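Local atomic coordinates of uracil-DNA glycosylase (Sulfolobus tokodaii str. 7, PDB entry 4ZBY), a protein that belongs to the uracil-DNA glycosylase superfamily and holds an iron-sulfur cluster and, in a separate pocket, uracil. Residues K146-K151 with V159-H164; I112-I117 with K155-F160; P28-P33 with L73-V78. All blocks are in the same frame, centred on the assembly; numbering follows the deposited sequence.

Interaction 1: K146-K151 with V159-H164; sequences KSYVWK and VFPTYH. With URA (uracil), chain C.
V159 and P161 each meet an aromatic side chain of the 146-151 segment, and these two meetings make the apolar centre. V159 CG2 lies 4.0 Å from W150 CE3, in the six-membered part of the indole, and the two side chains cross obliquely. M133 of helix 123-133 packs on W150, V159 and Y148 alike. P161 reaches the rim of Y148, its CD 3.6 Å from CE1 and near the ring plane, with the two side chains at about a right angle. F160 instead turns a ring face to the backbone of K146, its CZ being 3.7 Å from K146 N. K146 O is buried with no polar partner in the model, and its near neighbour P161 CD stands 3.3 Å away. The frame is a beta hairpin of strands 148-152 and 155-162, the former an outermost strand of the mixed central sheet. Y148 and V159 form an antiparallel hydrogen-bonded pair: V159 N donates to Y148 O at 2.8 Å in an almost straight bond (176°), while the return bond from Y148 N to V159 O, also 2.8 Å, is more bent. V159 O additionally receives a CA-H contact from S147 CA (3.4 Å). Farther out, Y148 OH bonds to V143 O. At the polar end H164 NE2 donates to uracil O2 (2.8 Å, 161°), uracil N1 lying in the imidazole plane at its edge; a hydrogen bond between ND1 and A166 N helps fix the ring's rotation.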
loop_
_atom_site.group_PDB
_atom_site.type_symbol
_atom_site.label_atom_id
_atom_site.label_comp_id
_atom_site.label_asym_id
_atom_site.label_seq_id
_atom_site.Cartn_x
_atom_site.Cartn_y
_atom_site.Cartn_z
ATOM N N LYS A 146 -11.344 -10.545 -2.157
ATOM C CA LYS A 146 -12.063 -10.883 -0.947
ATOM C C LYS A 146 -11.247 -10.498 0.270
ATOM O O LYS A 146 -10.067 -10.133 0.169
ATOM C CB LYS A 146 -12.435 -12.366 -0.926
ATOM C CG LYS A 146 -11.308 -13.324 -0.657
ATOM C CD LYS A 146 -11.905 -14.689 -0.339
ATOM C CE LYS A 146 -10.844 -15.745 -0.135
ATOM N NZ LYS A 146 -11.457 -17.109 -0.047
ATOM N N SER A 147 -11.888 -10.537 1.429
ATOM C CA SER A 147 -11.220 -10.115 2.644
ATOM C C SER A 147 -10.616 -11.285 3.425
ATOM O O SER A 147 -11.080 -12.448 3.379
ATOM C CB SER A 147 -12.185 -9.322 3.528
ATOM O OG SER A 147 -13.379 -10.032 3.698
ATOM N N TYR A 148 -9.527 -10.968 4.115
ATOM C CA TYR A 148 -8.787 -11.938 4.916
ATOM C C TYR A 148 -8.605 -11.336 6.305
ATOM O O TYR A 148 -8.159 -10.201 6.439
ATOM C CB TYR A 148 -7.440 -12.257 4.265
ATOM C CG TYR A 148 -7.564 -12.866 2.887
ATOM C CD1 TYR A 148 -7.726 -12.067 1.758
ATOM C CD2 TYR A 148 -7.503 -14.243 2.709
ATOM C CE1 TYR A 148 -7.844 -12.616 0.501
ATOM C CE2 TYR A 148 -7.615 -14.809 1.444
ATOM C CZ TYR A 148 -7.793 -13.991 0.345
ATOM O OH TYR A 148 -7.901 -14.568 -0.906
ATOM N N VAL A 149 -8.978 -12.066 7.344
ATOM C CA VAL A 149 -8.864 -11.483 8.674
ATOM C C VAL A 149 -7.466 -11.713 9.253
ATOM O O VAL A 149 -6.981 -12.854 9.333
ATOM C CB VAL A 149 -9.916 -12.051 9.626
ATOM C CG1 VAL A 149 -9.679 -11.541 11.041
ATOM C CG2 VAL A 149 -11.303 -11.668 9.138
ATOM N N TRP A 150 -6.818 -10.623 9.642
ATOM C CA TRP A 150 -5.512 -10.683 10.265
ATOM C C TRP A 150 -5.666 -10.362 11.746
ATOM O O TRP A 150 -5.891 -9.216 12.117
ATOM C CB TRP A 150 -4.568 -9.709 9.580
ATOM C CG TRP A 150 -3.131 -9.712 10.037
ATOM C CD1 TRP A 150 -2.510 -10.613 10.860
ATOM C CD2 TRP A 150 -2.143 -8.734 9.694
ATOM N NE1 TRP A 150 -1.190 -10.250 11.044
ATOM C CE2 TRP A 150 -0.942 -9.105 10.335
ATOM C CE3 TRP A 150 -2.156 -7.594 8.892
ATOM C CZ2 TRP A 150 0.236 -8.367 10.191
ATOM C CZ3 TRP A 150 -0.991 -6.850 8.764
ATOM C CH2 TRP A 150 0.187 -7.235 9.418
ATOM N N LYS A 151 -5.575 -11.374 12.596
ATOM C CA LYS A 151 -5.551 -11.101 14.025
ATOM C C LYS A 151 -4.196 -10.498 14.360
ATOM O O LYS A 151 -3.154 -11.133 14.179
ATOM C CB LYS A 151 -5.832 -12.363 14.840
ATOM C CG LYS A 151 -7.296 -12.658 14.944
ATOM C CD LYS A 151 -7.903 -11.914 16.124
ATOM C CE LYS A 151 -9.299 -12.439 16.435
ATOM N NZ LYS A 151 -9.798 -11.996 17.772
ATOM N N VAL A 159 -7.651 -7.579 5.631
ATOM C CA VAL A 159 -6.742 -7.395 4.508
ATOM C C VAL A 159 -7.486 -7.688 3.217
ATOM O O VAL A 159 -8.119 -8.735 3.069
ATOM C CB VAL A 159 -5.487 -8.300 4.612
ATOM C CG1 VAL A 159 -4.629 -8.194 3.329
ATOM C CG2 VAL A 159 -4.665 -7.928 5.836
ATOM N N PHE A 160 -7.424 -6.753 2.285
ATOM C CA PHE A 160 -8.152 -6.900 1.037
ATOM C C PHE A 160 -7.240 -6.686 -0.157
ATOM O O PHE A 160 -6.899 -5.552 -0.483
ATOM C CB PHE A 160 -9.324 -5.905 0.990
ATOM C CG PHE A 160 -10.373 -6.271 0.009
ATOM C CD1 PHE A 160 -11.599 -6.744 0.444
ATOM C CD2 PHE A 160 -10.136 -6.184 -1.364
ATOM C CE1 PHE A 160 -12.575 -7.129 -0.479
ATOM C CE2 PHE A 160 -11.115 -6.564 -2.293
ATOM C CZ PHE A 160 -12.331 -7.012 -1.844
ATOM N N PRO A 161 -6.837 -7.783 -0.820
ATOM C CA PRO A 161 -5.939 -7.613 -1.953
ATOM C C PRO A 161 -6.685 -7.207 -3.217
ATOM O O PRO A 161 -7.768 -7.712 -3.448
ATOM C CB PRO A 161 -5.323 -9.016 -2.136
ATOM C CG PRO A 161 -5.670 -9.769 -0.880
ATOM C CD PRO A 161 -6.975 -9.193 -0.418
ATOM N N THR A 162 -6.107 -6.320 -4.014
ATOM C CA THR A 162 -6.636 -5.991 -5.335
ATOM C C THR A 162 -5.522 -5.980 -6.382
ATOM O O THR A 162 -4.341 -6.103 -6.055
ATOM C CB THR A 162 -7.310 -4.615 -5.352
ATOM O OG1 THR A 162 -6.302 -3.591 -5.388
ATOM C CG2 THR A 162 -8.184 -4.407 -4.106
ATOM N N TYR A 163 -5.896 -5.826 -7.649
ATOM C CA TYR A 163 -4.898 -5.613 -8.684
ATOM C C TYR A 163 -4.294 -4.246 -8.451
ATOM O O TYR A 163 -4.882 -3.405 -7.786
ATOM C CB TYR A 163 -5.509 -5.712 -10.079
ATOM C CG TYR A 163 -5.895 -7.113 -10.497
ATOM C CD1 TYR A 163 -5.061 -8.198 -10.230
ATOM C CD2 TYR A 163 -7.082 -7.349 -11.173
ATOM C CE1 TYR A 163 -5.410 -9.481 -10.616
ATOM C CE2 TYR A 163 -7.435 -8.632 -11.572
ATOM C CZ TYR A 163 -6.599 -9.692 -11.285
ATOM O OH TYR A 163 -6.950 -10.969 -11.669
ATOM N N HIS A 164 -3.098 -4.030 -8.966
ATOM C CA HIS A 164 -2.477 -2.740 -8.833
ATOM C C HIS A 164 -3.150 -1.773 -9.794
ATOM O O HIS A 164 -3.514 -2.156 -10.898
ATOM C CB HIS A 164 -0.992 -2.873 -9.139
ATOM C CG HIS A 164 -0.203 -1.660 -8.808
ATOM N ND1 HIS A 164 -0.202 -0.535 -9.604
ATOM C CD2 HIS A 164 0.632 -1.401 -7.775
ATOM C CE1 HIS A 164 0.600 0.372 -9.073
ATOM N NE2 HIS A 164 1.118 -0.131 -7.963
HETATM N N1 URA C . 3.208 2.262 -7.908
HETATM C C2 URA C . 3.216 1.857 -6.618
HETATM O O2 URA C . 3.272 0.686 -6.289
HETATM N N3 URA C . 3.353 2.820 -5.699
HETATM C C4 URA C . 3.479 4.143 -5.936
HETATM O O4 URA C . 3.522 4.918 -4.995
HETATM C C5 URA C . 3.455 4.529 -7.291
HETATM C C6 URA C . 3.312 3.588 -8.254
#

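Interaction 2: I112-I117 with K155-F160; sequences IIMPKI and KEIIVF
I117 and I158 pair across two parallel strands and point their side chains the same way, side by side, with I117 CG1 4.1 Å from I158 CB. Between the two segments one backbone bond, from I158 N to K116 O at 2.9 Å and 171°, is supplemented by a CA-H contact from I117 CA to I158 O of 3.2 Å. Earlier in both segments, the carbonyl of P115 faces the I157 side chain, P115 O standing 3.4 Å from I157 CG1. At the outer end M114 and K155 meet: M114, bent at chi2 and chi3, brings CE to 3.7 Å from K155 CD, and the extended lysine chain carries NZ to 3.6 Å from M114 CB. M114 is the first residue to leave helix 96-113, with positive phi (46°), and the chain then runs through P115 and K116 into strand 117-121, beside strand 155-162 in the central sheet. K116 directs its side chain away from the contact, and its NZ bonds to A189 O and T191 O at the C-terminal end of helix 172-190. One water donates to both K116 O (2.8 Å) and E156 O (3.0 Å), and a second lies between P115 O and E156 O. K116 O thus accepts one bond from the backbone and one from water, and the waters join carbonyls, acceptors that cannot bond to one another directly.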
loop_
_atom_site.group_PDB
_atom_site.type_symbol
_atom_site.label_atom_id
_atom_site.label_comp_id
_atom_site.label_asym_id
_atom_site.label_seq_id
_atom_site.Cartn_x
_atom_site.Cartn_y
_atom_site.Cartn_z
ATOM N N ILE A 112 1.631 1.367 14.297
ATOM C CA ILE A 112 1.186 2.632 14.839
ATOM C C ILE A 112 -0.236 2.937 14.388
ATOM O O ILE A 112 -1.084 3.287 15.211
ATOM C CB ILE A 112 2.117 3.780 14.420
ATOM C CG1 ILE A 112 3.431 3.729 15.217
ATOM C CG2 ILE A 112 1.434 5.129 14.597
ATOM C CD1 ILE A 112 4.587 4.401 14.494
ATOM N N ILE A 113 -0.496 2.809 13.095
ATOM C CA ILE A 113 -1.811 3.149 12.576
ATOM C C ILE A 113 -2.916 2.172 13.011
ATOM O O ILE A 113 -4.016 2.605 13.366
ATOM C CB ILE A 113 -1.751 3.250 11.046
ATOM C CG1 ILE A 113 -0.823 4.409 10.654
ATOM C CG2 ILE A 113 -3.125 3.525 10.481
ATOM C CD1 ILE A 113 -0.387 4.374 9.205
ATOM N N MET A 114 -2.622 0.871 12.987
ATOM C CA MET A 114 -3.615 -0.172 13.267
ATOM C C MET A 114 -4.921 0.060 12.531
ATOM O O MET A 114 -5.998 0.119 13.150
ATOM C CB MET A 114 -3.870 -0.295 14.785
ATOM C CG MET A 114 -2.643 -0.790 15.533
ATOM S SD MET A 114 -2.145 -2.442 14.993
ATOM C CE MET A 114 -3.580 -3.371 15.571
ATOM N N PRO A 115 -4.849 0.149 11.200
ATOM C CA PRO A 115 -6.060 0.415 10.415
ATOM C C PRO A 115 -7.093 -0.715 10.495
ATOM O O PRO A 115 -6.764 -1.899 10.765
ATOM C CB PRO A 115 -5.514 0.556 9.002
ATOM C CG PRO A 115 -4.340 -0.431 8.991
ATOM C CD PRO A 115 -3.714 -0.259 10.349
ATOM N N LYS A 116 -8.354 -0.353 10.278
ATOM C CA LYS A 116 -9.416 -1.348 10.155
ATOM C C LYS A 116 -9.171 -2.258 8.941
ATOM O O LYS A 116 -9.453 -3.463 8.976
ATOM C CB LYS A 116 -10.779 -0.647 10.004
ATOM C CG LYS A 116 -11.964 -1.612 9.879
ATOM C CD LYS A 116 -13.289 -0.826 9.767
ATOM C CE LYS A 116 -14.503 -1.751 9.864
ATOM N NZ LYS A 116 -15.793 -1.002 9.766
ATOM N N ILE A 117 -8.722 -1.642 7.860
ATOM C CA ILE A 117 -8.542 -2.327 6.582
ATOM C C ILE A 117 -7.185 -1.983 6.002
ATOM O O ILE A 117 -6.796 -0.798 5.990
ATOM C CB ILE A 117 -9.633 -1.914 5.574
ATOM C CG1 ILE A 117 -11.019 -2.296 6.075
ATOM C CG2 ILE A 117 -9.376 -2.501 4.161
ATOM C CD1 ILE A 117 -12.128 -1.552 5.392
ATOM N N LYS A 155 -6.280 -6.242 18.096
ATOM C CA LYS A 155 -7.340 -6.049 17.120
ATOM C C LYS A 155 -7.375 -7.114 16.034
ATOM O O LYS A 155 -6.608 -8.075 16.050
ATOM C CB LYS A 155 -7.193 -4.676 16.450
ATOM C CG LYS A 155 -7.423 -3.487 17.367
ATOM C CD LYS A 155 -6.920 -2.179 16.738
ATOM C CE LYS A 155 -7.223 -0.983 17.636
ATOM N NZ LYS A 155 -6.332 0.193 17.386
ATOM N N GLU A 156 -8.302 -6.929 15.106
ATOM C CA GLU A 156 -8.322 -7.632 13.840
ATOM C C GLU A 156 -8.090 -6.591 12.768
ATOM O O GLU A 156 -8.575 -5.460 12.890
ATOM C CB GLU A 156 -9.653 -8.326 13.580
ATOM C CG GLU A 156 -9.980 -9.499 14.481
ATOM C CD GLU A 156 -11.279 -10.177 14.079
ATOM O OE1 GLU A 156 -12.090 -9.532 13.377
ATOM O OE2 GLU A 156 -11.486 -11.351 14.451
ATOM N N ILE A 157 -7.361 -6.961 11.725
ATOM C CA ILE A 157 -7.217 -6.103 10.559
ATOM C C ILE A 157 -7.778 -6.861 9.378
ATOM O O ILE A 157 -7.501 -8.054 9.214
ATOM C CB ILE A 157 -5.746 -5.722 10.292
ATOM C CG1 ILE A 157 -5.237 -4.825 11.429
ATOM C CG2 ILE A 157 -5.616 -4.985 8.947
ATOM C CD1 ILE A 157 -3.747 -4.600 11.410
ATOM N N ILE A 158 -8.600 -6.194 8.582
ATOM C CA ILE A 158 -9.143 -6.819 7.378
ATOM C C ILE A 158 -8.206 -6.533 6.226
ATOM O O ILE A 158 -7.981 -5.369 5.886
ATOM C CB ILE A 158 -10.517 -6.269 7.039
ATOM C CG1 ILE A 158 -11.504 -6.572 8.170
ATOM C CG2 ILE A 158 -10.990 -6.846 5.752
ATOM C CD1 ILE A 158 -12.800 -5.778 8.055
ATOM N N VAL A 159 -7.651 -7.579 5.631
ATOM C CA VAL A 159 -6.742 -7.395 4.508
ATOM C C VAL A 159 -7.486 -7.688 3.217
ATOM O O VAL A 159 -8.119 -8.735 3.069
ATOM C CB VAL A 159 -5.487 -8.300 4.612
ATOM C CG1 VAL A 159 -4.629 -8.194 3.329
ATOM C CG2 VAL A 159 -4.665 -7.928 5.836
ATOM N N PHE A 160 -7.424 -6.753 2.285
ATOM C CA PHE A 160 -8.152 -6.900 1.037
ATOM C C PHE A 160 -7.240 -6.686 -0.157
ATOM O O PHE A 160 -6.899 -5.552 -0.483
ATOM C CB PHE A 160 -9.324 -5.905 0.990
ATOM C CG PHE A 160 -10.373 -6.271 0.009
ATOM C CD1 PHE A 160 -11.599 -6.744 0.444
ATOM C CD2 PHE A 160 -10.136 -6.184 -1.364
ATOM C CE1 PHE A 160 -12.575 -7.129 -0.479
ATOM C CE2 PHE A 160 -11.115 -6.564 -2.293
ATOM C CZ PHE A 160 -12.331 -7.012 -1.844
HETATM O O HOH W 1 -7.667 -2.664 13.402
HETATM O O HOH W 2 -10.847 -4.552 11.162
#

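Interaction 3: P28-P33 with L73-V78; sequences PGEGYP and LERDQV
G31 and V78 form the tight part of this contact: V78 O comes within 3.1 Å of G31 CA, an approach made possible by the absence of a side chain on G31. The same oxygen accepts from Y32 N at 2.9 Å, the donor standing 45° out of the carbonyl plane. The other close meeting is the salt bridge from R75 NH2 to E30 OE2 (2.6 Å); it holds for one of the two modelled conformers of E30. The carboxylate is met on its anti side, its plane 84° from that of the guanidinium, while OE2 lies near the guanidinium plane at its edge. E30 OE2 also pairs with R53, and R75 bonds to P54 O, F55 O and T64, so R75 is a link from this contact to two residues of the uracil pocket. In the fold, strand 30-31 is an outermost strand of the central sheet, antiparallel to 79-82, and the 3-10 turn 75-77 leads into that neighbour. Just before the turn, E74 N donates to Q77 OE1 at 2.8 Å. The solvent side is looser. Y32 has CG anti to the backbone N (chi1 -174°) and touches through CB, 3.4 Å from D76 O, while its ring leads away from the turn. Water fills in between the segments: one lies between E30 O and R75 O, and another donates to E30 OE2 (3.0 Å) and accepts from R75 NE (3.0 Å).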
loop_
_atom_site.group_PDB
_atom_site.type_symbol
_atom_site.label_atom_id
_atom_site.label_comp_id
_atom_site.label_asym_id
_atom_site.label_seq_id
_atom_site.Cartn_x
_atom_site.Cartn_y
_atom_site.Cartn_z
ATOM N N PRO A 28 8.159 7.920 2.080
ATOM C CA PRO A 28 7.706 7.195 3.275
ATOM C C PRO A 28 6.203 6.882 3.278
ATOM O O PRO A 28 5.790 5.870 3.854
ATOM C CB PRO A 28 8.058 8.139 4.437
ATOM C CG PRO A 28 8.259 9.466 3.833
ATOM C CD PRO A 28 8.751 9.224 2.401
ATOM N N GLY A 29 5.407 7.679 2.586
ATOM C CA GLY A 29 3.961 7.489 2.634
ATOM C C GLY A 29 3.367 8.719 3.277
ATOM O O GLY A 29 4.085 9.472 3.920
ATOM N N GLU A 30 2.056 8.900 3.124
ATOM C CA GLU A 30 1.406 10.081 3.666
ATOM C C GLU A 30 -0.043 9.768 4.021
ATOM O O GLU A 30 -0.658 8.873 3.423
ATOM C CB GLU A 30 1.501 11.250 2.667
ATOM C CG GLU A 30 0.728 11.069 1.370
ATOM C CD GLU A 30 0.995 12.172 0.341
ATOM O OE1 GLU A 30 1.837 13.059 0.585
ATOM O OE2 GLU A 30 0.343 12.146 -0.720
ATOM N N GLY A 31 -0.584 10.505 4.991
ATOM C CA GLY A 31 -1.985 10.383 5.305
ATOM C C GLY A 31 -2.273 10.448 6.779
ATOM O O GLY A 31 -1.407 10.777 7.597
ATOM N N TYR A 32 -3.523 10.158 7.112
ATOM C CA TYR A 32 -4.026 10.310 8.470
ATOM C C TYR A 32 -3.475 9.236 9.394
ATOM O O TYR A 32 -3.576 8.056 9.081
ATOM C CB TYR A 32 -5.546 10.242 8.418
ATOM C CG TYR A 32 -6.242 10.520 9.711
ATOM C CD1 TYR A 32 -7.371 9.797 10.069
ATOM C CD2 TYR A 32 -5.812 11.541 10.558
ATOM C CE1 TYR A 32 -8.051 10.067 11.246
ATOM C CE2 TYR A 32 -6.498 11.803 11.744
ATOM C CZ TYR A 32 -7.602 11.054 12.072
ATOM O OH TYR A 32 -8.289 11.331 13.246
ATOM N N PRO A 33 -2.862 9.631 10.514
ATOM C CA PRO A 33 -2.273 8.623 11.401
ATOM C C PRO A 33 -3.296 7.708 12.044
ATOM O O PRO A 33 -2.890 6.668 12.565
ATOM C CB PRO A 33 -1.579 9.473 12.473
ATOM C CG PRO A 33 -1.171 10.670 11.723
ATOM C CD PRO A 33 -2.337 10.975 10.811
ATOM N N LEU A 73 -13.784 9.058 -0.030
ATOM C CA LEU A 73 -12.738 9.606 0.850
ATOM C C LEU A 73 -11.717 10.465 0.116
ATOM O O LEU A 73 -11.423 10.232 -1.054
ATOM C CB LEU A 73 -11.994 8.486 1.564
ATOM C CG LEU A 73 -12.811 7.584 2.497
ATOM C CD1 LEU A 73 -12.020 6.333 2.757
ATOM C CD2 LEU A 73 -13.150 8.307 3.796
ATOM N N GLU A 74 -11.174 11.463 0.822
ATOM C CA GLU A 74 -10.036 12.219 0.329
ATOM C C GLU A 74 -8.750 11.501 0.712
ATOM O O GLU A 74 -8.722 10.703 1.659
ATOM C CB GLU A 74 -10.015 13.643 0.907
ATOM C CG GLU A 74 -11.248 14.461 0.644
ATOM C CD GLU A 74 -11.642 14.492 -0.817
ATOM O OE1 GLU A 74 -10.766 14.690 -1.683
ATOM O OE2 GLU A 74 -12.845 14.313 -1.097
ATOM N N ARG A 75 -7.659 11.777 0.001
ATOM C CA ARG A 75 -6.396 11.141 0.386
ATOM C C ARG A 75 -5.996 11.461 1.824
ATOM O O ARG A 75 -5.400 10.631 2.504
ATOM C CB ARG A 75 -5.255 11.573 -0.548
ATOM C CG ARG A 75 -5.389 11.095 -1.968
ATOM C CD ARG A 75 -4.383 11.836 -2.858
ATOM N NE ARG A 75 -2.988 11.659 -2.439
ATOM C CZ ARG A 75 -2.143 10.775 -2.976
ATOM N NH1 ARG A 75 -2.540 9.975 -3.954
ATOM N NH2 ARG A 75 -0.893 10.693 -2.532
ATOM N N ASP A 76 -6.299 12.666 2.297
ATOM C CA ASP A 76 -5.906 13.018 3.648
ATOM C C ASP A 76 -6.695 12.262 4.721
ATOM O O ASP A 76 -6.373 12.366 5.914
ATOM C CB ASP A 76 -6.044 14.535 3.861
ATOM C CG ASP A 76 -5.037 15.319 3.031
ATOM O OD1 ASP A 76 -3.917 14.806 2.850
ATOM O OD2 ASP A 76 -5.370 16.428 2.549
ATOM N N GLN A 77 -7.694 11.472 4.316
ATOM C CA GLN A 77 -8.449 10.699 5.297
ATOM C C GLN A 77 -7.979 9.258 5.362
ATOM O O GLN A 77 -8.439 8.513 6.212
ATOM C CB GLN A 77 -9.949 10.704 4.991
ATOM C CG GLN A 77 -10.623 12.067 5.036
ATOM C CD GLN A 77 -12.049 12.043 4.545
ATOM O OE1 GLN A 77 -12.304 11.894 3.363
ATOM N NE2 GLN A 77 -12.998 12.219 5.459
ATOM N N VAL A 78 -7.062 8.876 4.475
ATOM C CA VAL A 78 -6.542 7.495 4.471
ATOM C C VAL A 78 -5.035 7.547 4.645
ATOM O O VAL A 78 -4.473 8.650 4.803
ATOM C CB VAL A 78 -6.907 6.764 3.187
ATOM C CG1 VAL A 78 -8.438 6.697 3.087
ATOM C CG2 VAL A 78 -6.318 7.474 1.956
HETATM O O HOH W 3 -2.875 9.839 1.956
HETATM O O HOH W 4 -2.179 13.776 -0.513
#

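Overall arrangement
All three contacts reach the same mixed sheet. Interactions 1 and 2 both use strand 155-162 and share V159 and F160; their centres are 10 Å apart, and W150 N lies 2.7 Å from I157 O, a probable hydrogen bond between them. In the strand order, 155-162 lies between 148-152 and 117-121, so the two interactions take its two edges. Interaction 3, at the far edge of the sheet, is 19 Å from interaction 1 between centres but still touches interaction 2, where I113 CG1 packs 3.6 Å from P33 O. H164 of interaction 1 bonds uracil directly; the R75 side chain of interaction 3 stays about 8 Å away, bonded to P54 O and F55 O of the pocket.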